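Local structure of yersinopine dehydrogenase (Yersinia pestis, 6C4M) at residues 81-86 against 236-241; 169-174 against 205-210. The protein catalyses the NADPH-dependent reductive condensation of pyruvate with a histidine-derived amino-acid intermediate, the last step in making the metallophore yersinopine. All coordinates share one frame; numbering follows the deposited sequence.

Interaction 1: 81-86 against 236-241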
loop_
_atom_site.group_PDB
_atom_site.type_symbol
_atom_site.label_atom_id
_atom_site.label_comp_id
_atom_site.label_asym_id
_atom_site.label_seq_id
_atom_site.Cartn_x
_atom_site.Cartn_y
_atom_site.Cartn_z
ATOM N N GLN A 81 -22.450 -5.065 19.630
ATOM C CA GLN A 81 -23.788 -5.545 19.965
ATOM C C GLN A 81 -23.740 -6.810 20.804
ATOM O O GLN A 81 -24.747 -7.172 21.420
ATOM C CB GLN A 81 -24.583 -5.801 18.682
ATOM C CG GLN A 81 -26.089 -5.609 18.802
ATOM C CD GLN A 81 -26.777 -5.508 17.441
ATOM O OE1 GLN A 81 -26.160 -5.726 16.386
ATOM N NE2 GLN A 81 -28.063 -5.166 17.461
ATOM N N ALA A 82 -22.595 -7.495 20.838
ATOM C CA ALA A 82 -22.482 -8.703 21.647
ATOM C C ALA A 82 -22.649 -8.392 23.134
ATOM O O ALA A 82 -23.264 -9.175 23.869
ATOM C CB ALA A 82 -21.137 -9.386 21.376
ATOM N N THR A 83 -22.125 -7.247 23.595
ATOM C CA THR A 83 -22.186 -6.875 25.007
ATOM C C THR A 83 -22.841 -5.515 25.255
ATOM O O THR A 83 -22.808 -5.025 26.395
ATOM C CB THR A 83 -20.781 -6.865 25.618
ATOM O OG1 THR A 83 -19.968 -5.872 24.971
ATOM C CG2 THR A 83 -20.133 -8.209 25.482
ATOM N N GLN A 84 -23.436 -4.895 24.233
ATOM C CA GLN A 84 -24.118 -3.609 24.381
ATOM C C GLN A 84 -25.367 -3.611 23.507
ATOM O O GLN A 84 -25.267 -3.618 22.276
ATOM C CB GLN A 84 -23.200 -2.445 23.994
ATOM C CG GLN A 84 -23.783 -1.086 24.311
ATOM C CD GLN A 84 -24.104 -0.930 25.786
ATOM O OE1 GLN A 84 -23.213 -0.967 26.636
ATOM N NE2 GLN A 84 -25.388 -0.802 26.100
ATOM N N LYS A 85 -26.533 -3.585 24.136
ATOM C CA LYS A 85 -27.813 -3.503 23.454
ATOM C C LYS A 85 -28.416 -2.127 23.719
ATOM O O LYS A 85 -27.757 -1.234 24.263
ATOM C CB LYS A 85 -28.746 -4.629 23.920
ATOM C CG LYS A 85 -28.192 -6.042 23.758
ATOM C CD LYS A 85 -27.851 -6.363 22.317
ATOM C CE LYS A 85 -27.646 -7.869 22.115
ATOM N NZ LYS A 85 -26.622 -8.449 23.038
ATOM N N GLU A 86 -29.678 -1.951 23.336
ATOM C CA GLU A 86 -30.351 -0.680 23.562
ATOM C C GLU A 86 -30.486 -0.435 25.054
ATOM O O GLU A 86 -31.046 -1.262 25.782
ATOM C CB GLU A 86 -31.719 -0.664 22.885
ATOM C CG GLU A 86 -31.625 -0.778 21.365
ATOM C CD GLU A 86 -32.975 -0.695 20.676
ATOM O OE1 GLU A 86 -33.010 -0.813 19.430
ATOM O OE2 GLU A 86 -33.995 -0.507 21.375
ATOM N N ARG A 236 -17.496 -6.000 31.662
ATOM C CA ARG A 236 -18.797 -6.248 31.053
ATOM C C ARG A 236 -18.738 -6.266 29.526
ATOM O O ARG A 236 -19.647 -6.806 28.886
ATOM C CB ARG A 236 -19.783 -5.193 31.520
ATOM C CG ARG A 236 -21.228 -5.603 31.395
ATOM C CD ARG A 236 -22.124 -4.538 32.013
ATOM N NE ARG A 236 -22.198 -3.341 31.182
ATOM C CZ ARG A 236 -23.210 -3.041 30.371
ATOM N NH1 ARG A 236 -24.256 -3.845 30.267
ATOM N NH2 ARG A 236 -23.181 -1.924 29.659
ATOM N N HIS A 237 -17.701 -5.675 28.933
ATOM C CA HIS A 237 -17.498 -5.666 27.491
ATOM C C HIS A 237 -16.264 -6.467 27.100
ATOM O O HIS A 237 -15.779 -6.354 25.970
ATOM C CB HIS A 237 -17.402 -4.225 26.978
ATOM C CG HIS A 237 -18.609 -3.406 27.296
ATOM N ND1 HIS A 237 -19.864 -3.715 26.813
ATOM C CD2 HIS A 237 -18.769 -2.324 28.102
ATOM C CE1 HIS A 237 -20.740 -2.838 27.280
ATOM N NE2 HIS A 237 -20.103 -1.990 28.072
ATOM N N HIS A 238 -15.765 -7.297 28.016
ATOM C CA HIS A 238 -14.650 -8.196 27.752
ATOM C C HIS A 238 -13.372 -7.433 27.485
ATOM O O HIS A 238 -12.475 -7.926 26.810
ATOM C CB HIS A 238 -14.955 -9.143 26.589
ATOM C CG HIS A 238 -16.208 -9.933 26.793
ATOM N ND1 HIS A 238 -16.732 -10.172 28.044
ATOM C CD2 HIS A 238 -17.060 -10.508 25.913
ATOM C CE1 HIS A 238 -17.842 -10.877 27.928
ATOM N NE2 HIS A 238 -18.065 -11.091 26.645
ATOM N N ILE A 239 -13.286 -6.231 28.032
ATOM C CA ILE A 239 -12.101 -5.402 27.915
ATOM C C ILE A 239 -11.147 -5.807 29.025
ATOM O O ILE A 239 -11.493 -5.734 30.212
ATOM C CB ILE A 239 -12.468 -3.911 28.011
ATOM C CG1 ILE A 239 -13.460 -3.543 26.906
ATOM C CG2 ILE A 239 -11.226 -3.040 27.966
ATOM C CD1 ILE A 239 -14.248 -2.286 27.233
ATOM N N ASP A 240 -9.934 -6.185 28.659
ATOM C CA ASP A 240 -8.936 -6.470 29.677
ATOM C C ASP A 240 -8.357 -5.181 30.229
ATOM O O ASP A 240 -8.189 -4.194 29.513
ATOM C CB ASP A 240 -7.821 -7.341 29.103
ATOM C CG ASP A 240 -8.302 -8.743 28.789
ATOM O OD1 ASP A 240 -9.199 -9.219 29.521
ATOM O OD2 ASP A 240 -7.807 -9.344 27.817
ATOM N N THR A 241 -8.039 -5.205 31.513
ATOM C CA THR A 241 -7.397 -4.089 32.183
ATOM C C THR A 241 -6.029 -4.532 32.675
ATOM O O THR A 241 -5.898 -5.573 33.324
ATOM C CB THR A 241 -8.253 -3.593 33.341
ATOM O OG1 THR A 241 -8.639 -4.707 34.172
ATOM C CG2 THR A 241 -9.488 -2.911 32.786
#

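Interaction 2: 169-174 against 205-210. With NAP (NADP nicotinamide-adenine-dinucleotide phosphate), chain B.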
loop_
_atom_site.group_PDB
_atom_site.type_symbol
_atom_site.label_atom_id
_atom_site.label_comp_id
_atom_site.label_asym_id
_atom_site.label_seq_id
_atom_site.Cartn_x
_atom_site.Cartn_y
_atom_site.Cartn_z
ATOM N N TYR A 169 -12.209 3.460 25.988
ATOM C CA TYR A 169 -12.253 2.007 25.833
ATOM C C TYR A 169 -13.180 1.536 24.714
ATOM O O TYR A 169 -13.428 0.323 24.590
ATOM C CB TYR A 169 -12.652 1.355 27.165
ATOM C CG TYR A 169 -13.978 1.779 27.745
ATOM C CD1 TYR A 169 -15.162 1.139 27.385
ATOM C CD2 TYR A 169 -14.046 2.792 28.712
ATOM C CE1 TYR A 169 -16.396 1.527 27.956
ATOM C CE2 TYR A 169 -15.243 3.177 29.275
ATOM C CZ TYR A 169 -16.418 2.561 28.907
ATOM O OH TYR A 169 -17.598 2.967 29.529
ATOM N N ALA A 170 -13.654 2.441 23.864
ATOM C CA ALA A 170 -14.595 2.072 22.826
ATOM C C ALA A 170 -14.505 3.040 21.653
ATOM O O ALA A 170 -13.687 3.968 21.628
ATOM C CB ALA A 170 -16.014 2.064 23.370
ATOM N N ASP A 171 -15.421 2.832 20.713
ATOM C CA ASP A 171 -15.665 3.688 19.556
ATOM C C ASP A 171 -17.138 4.081 19.605
ATOM O O ASP A 171 -18.016 3.250 19.337
ATOM C CB ASP A 171 -15.334 2.929 18.274
ATOM C CG ASP A 171 -15.447 3.793 17.026
ATOM O OD1 ASP A 171 -16.213 4.785 17.024
ATOM O OD2 ASP A 171 -14.755 3.473 16.047
ATOM N N THR A 172 -17.414 5.332 19.947
ATOM C CA THR A 172 -18.772 5.777 20.237
ATOM C C THR A 172 -19.031 7.115 19.564
ATOM O O THR A 172 -18.188 8.013 19.622
ATOM C CB THR A 172 -19.011 5.931 21.761
ATOM O OG1 THR A 172 -18.629 4.720 22.429
ATOM C CG2 THR A 172 -20.492 6.235 22.044
ATOM N N LYS A 173 -20.218 7.252 18.970
ATOM C CA LYS A 173 -20.550 8.395 18.133
ATOM C C LYS A 173 -22.018 8.770 18.298
ATOM O O LYS A 173 -22.856 7.968 18.727
ATOM C CB LYS A 173 -20.232 8.099 16.655
ATOM C CG LYS A 173 -18.770 8.267 16.354
ATOM C CD LYS A 173 -18.168 7.059 15.639
ATOM C CE LYS A 173 -16.662 7.265 15.418
ATOM N NZ LYS A 173 -15.946 7.664 16.698
ATOM N N TYR A 174 -22.319 10.015 17.948
ATOM C CA TYR A 174 -23.682 10.520 18.028
ATOM C C TYR A 174 -24.612 9.869 17.011
ATOM O O TYR A 174 -24.204 9.651 15.876
ATOM C CB TYR A 174 -23.659 12.024 17.831
ATOM C CG TYR A 174 -23.171 12.782 19.040
ATOM C CD1 TYR A 174 -23.674 12.504 20.300
ATOM C CD2 TYR A 174 -22.200 13.774 18.920
ATOM C CE1 TYR A 174 -23.239 13.197 21.403
ATOM C CE2 TYR A 174 -21.756 14.476 20.027
ATOM C CZ TYR A 174 -22.283 14.177 21.266
ATOM O OH TYR A 174 -21.860 14.847 22.381
ATOM N N TYR A 205 -24.067 5.721 19.805
ATOM C CA TYR A 205 -23.985 4.323 19.435
ATOM C C TYR A 205 -22.526 3.910 19.460
ATOM O O TYR A 205 -21.633 4.690 19.125
ATOM C CB TYR A 205 -24.621 4.054 18.059
ATOM C CG TYR A 205 -23.772 4.443 16.888
ATOM C CD1 TYR A 205 -23.608 5.774 16.545
ATOM C CD2 TYR A 205 -23.140 3.478 16.105
ATOM C CE1 TYR A 205 -22.822 6.145 15.445
ATOM C CE2 TYR A 205 -22.358 3.840 15.002
ATOM C CZ TYR A 205 -22.207 5.169 14.685
ATOM O OH TYR A 205 -21.426 5.535 13.615
ATOM N N THR A 206 -22.292 2.701 19.929
ATOM C CA THR A 206 -20.948 2.177 20.067
ATOM C C THR A 206 -20.795 1.032 19.084
ATOM O O THR A 206 -21.564 0.066 19.130
ATOM C CB THR A 206 -20.690 1.718 21.497
ATOM O OG1 THR A 206 -20.720 2.862 22.367
ATOM C CG2 THR A 206 -19.338 1.020 21.595
ATOM N N LYS A 207 -19.799 1.162 18.209
ATOM C CA LYS A 207 -19.501 0.225 17.130
ATOM C C LYS A 207 -18.550 -0.882 17.548
ATOM O O LYS A 207 -18.549 -1.950 16.924
ATOM C CB LYS A 207 -18.859 0.971 15.950
ATOM C CG LYS A 207 -19.765 1.955 15.237
ATOM C CD LYS A 207 -18.998 3.158 14.611
ATOM C CE LYS A 207 -17.811 2.724 13.758
ATOM N NZ LYS A 207 -17.152 3.897 13.096
ATOM N N ALA A 208 -17.738 -0.655 18.578
ATOM C CA ALA A 208 -16.674 -1.589 18.913
ATOM C C ALA A 208 -16.116 -1.249 20.289
ATOM O O ALA A 208 -16.152 -0.087 20.717
ATOM C CB ALA A 208 -15.572 -1.550 17.844
ATOM N N PHE A 209 -15.607 -2.273 20.974
ATOM C CA PHE A 209 -14.880 -2.097 22.224
ATOM C C PHE A 209 -13.412 -2.457 22.013
ATOM O O PHE A 209 -13.083 -3.322 21.197
ATOM C CB PHE A 209 -15.495 -2.955 23.342
ATOM C CG PHE A 209 -16.879 -2.505 23.748
ATOM C CD1 PHE A 209 -17.055 -1.350 24.486
ATOM C CD2 PHE A 209 -17.995 -3.219 23.361
ATOM C CE1 PHE A 209 -18.321 -0.929 24.841
ATOM C CE2 PHE A 209 -19.255 -2.810 23.704
ATOM C CZ PHE A 209 -19.428 -1.663 24.452
ATOM N N LYS A 210 -12.528 -1.779 22.746
ATOM C CA LYS A 210 -11.109 -2.101 22.690
ATOM C C LYS A 210 -10.856 -3.453 23.355
ATOM O O LYS A 210 -11.646 -3.916 24.174
ATOM C CB LYS A 210 -10.273 -1.023 23.385
ATOM C CG LYS A 210 -10.366 0.403 22.785
ATOM C CD LYS A 210 -9.693 0.570 21.470
ATOM C CE LYS A 210 -9.869 2.021 20.999
ATOM N NZ LYS A 210 -9.470 2.206 19.543
HETATM P PA NAP B . -15.198 14.945 22.552
HETATM O O1A NAP B . -13.805 14.535 22.835
HETATM O O2A NAP B . -15.378 15.430 21.089
HETATM O O5B NAP B . -15.588 16.139 23.612
HETATM C C5B NAP B . -15.843 15.684 24.960
HETATM C C4B NAP B . -16.246 16.915 25.795
HETATM O O4B NAP B . -15.053 17.912 25.715
HETATM C C3B NAP B . -17.271 17.515 25.306
HETATM O O3B NAP B . -18.109 18.065 26.371
HETATM C C2B NAP B . -16.669 18.774 24.436
HETATM O O2B NAP B . -17.659 19.858 24.365
HETATM C C1B NAP B . -15.633 19.180 25.078
HETATM N N9A NAP B . -14.636 19.567 24.079
HETATM C C8A NAP B . -14.147 19.018 22.954
HETATM N N7A NAP B . -13.262 19.909 22.484
HETATM C C5A NAP B . -13.230 20.984 23.333
HETATM C C6A NAP B . -12.461 22.117 23.243
HETATM N N6A NAP B . -11.466 22.626 22.298
HETATM N N1A NAP B . -12.575 23.066 24.190
HETATM C C2A NAP B . -13.445 22.894 25.242
HETATM N N3A NAP B . -14.207 21.765 25.325
HETATM C C4A NAP B . -14.085 20.796 24.348
HETATM O O3 NAP B . -16.170 13.627 22.802
HETATM P PN NAP B . -15.795 12.081 23.094
HETATM O O1N NAP B . -16.848 11.617 24.001
HETATM O O2N NAP B . -15.829 11.384 21.712
HETATM O O5D NAP B . -14.274 11.813 23.725
HETATM C C5D NAP B . -14.074 11.659 25.155
HETATM C C4D NAP B . -12.568 11.403 25.359
HETATM O O4D NAP B . -12.151 10.040 24.638
HETATM C C3D NAP B . -11.785 12.321 24.831
HETATM O O3D NAP B . -10.521 12.307 25.658
HETATM C C2D NAP B . -11.387 11.823 23.436
HETATM O O2D NAP B . -10.143 12.266 23.160
HETATM C C1D NAP B . -11.319 10.301 23.667
HETATM N N1N NAP B . -11.693 9.472 22.495
HETATM C C2N NAP B . -12.972 9.117 22.244
HETATM C C3N NAP B . -13.251 8.297 21.127
HETATM C C7N NAP B . -14.699 7.873 20.799
HETATM O O7N NAP B . -14.929 6.884 20.225
HETATM N N7N NAP B . -15.755 8.750 21.230
HETATM C C4N NAP B . -12.245 7.876 20.304
HETATM C C5N NAP B . -10.977 8.237 20.557
HETATM C C6N NAP B . -10.689 9.037 21.668
HETATM P P2B NAP B . -18.856 19.832 23.159
HETATM O O1X NAP B . -18.220 20.370 21.895
HETATM O O2X NAP B . -19.326 18.436 22.928
HETATM O O3X NAP B . -19.976 20.759 23.572
#

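Interaction 1: 81-86 against 236-241
T83 and H237 bring the two backbones closest, with their CA atoms 5.4 Å apart; 81-86 is an irregular loop between strands 71-76 and 87-90, while the segment 236-241 leads out of helix 225-235 into strand 240-243. That helix ends in a Schellman motif: H238, with positive phi, is its C-prime residue, and I239 N bonds back to L234 O. T83 fits against this turn. Its OG1 lies between its own backbone N and carbonyl carbon (chi1 63°) and meets the edge of the H237 imidazole in a 2.8 Å hydrogen bond with ND1, in which either atom could be the donor. The other ring nitrogen, NE2, is bonded to D40 of helix 32-44, so polar partners at both nitrogens fix the ring's rotation. Q84 has its chain bent at chi2 (58°), which brings CD toward the same ring edge; its OE1 lies 3.2 Å from H237 CE1. This oxygen is bonded to Q36, and its amide is turned 67° from the guanidinium of R236, whose NH2 forms a salt bridge with D40. The methyl branch of T83 does something different: CG2 sits over a face of the H238 imidazole in a CH-pi contact, 4.1 Å from the ring centroid.

Interaction 2: 169-174 against 205-210
T172 and T206 face each other across two antiparallel strands, their hydroxyl oxygens OG1 and OG1 2.8 Å apart. Both residues hold OG1 anti to the carbonyl carbon, beside the backbone N. T206 OG1 is also bonded to Q36 of helix 32-44, and T172 OG1 to the hydroxyl of Y168. On the same face of the sheet, A170 CB rests against F209 CD1 at 3.7 Å, while the methyl CG2 of T206 lies over one face of the phenyl ring, offset toward its rim. The carbonyl oxygen of Y169 sits at the edge of that ring; the Y169 hydroxyl is bonded to D40.

The pairing is interrupted by a beta bulge: T172 is opposite T206 and A170 opposite F209, yet K207 and A208 both fall opposite the single residue D171. K207 N donates to D171 O and D171 N to A208 O, whereas the buried A208 N has no partner in the model. On the face away from the threonines, the D171 carboxylate joins two lysines. D171 OD1 takes a weak hydrogen bond of 2.9 Å from K173 NZ, part of a salt bridge, and D171 OD2 forms a long salt bridge of 3.8 Å to K207 NZ. Y205 is turned by chi1 78° so that CG stands between its backbone N and carbonyl carbon, and the ring's CE1 packs 3.5 Å from K173 CB.

T172 also turns its backbone to the cofactor in this Rossmann-type NADP-binding domain. Its N donates to the nicotinamide carboxamide oxygen O7N at 2.9 Å, in a nearly straight bond (165° at the hydrogen). Oxygen and nitrogen of the carboxamide are both held, so the group cannot easily turn: the amide nitrogen N7N donates to T172 O at 3.0 Å.

From the N terminus, strand 25-28 leads into helix 32-44, and later comes the loop 81-86, which waits for 236-241 far along the chain. Before that arrives, 169-174 runs out past the nicotinamide, and 205-210 returns beside it after a partly unmodelled excursion, so interaction 2 closes a short loop nested inside the long one closed by interaction 1. The two contacts touch: the F209 ring stacks on H237 and also packs against T83, and I239 lies on Y169. Strand 240-243 then joins the same sheet beside 203-217. Helix 32-44 backs both contacts, through Q36 and D40.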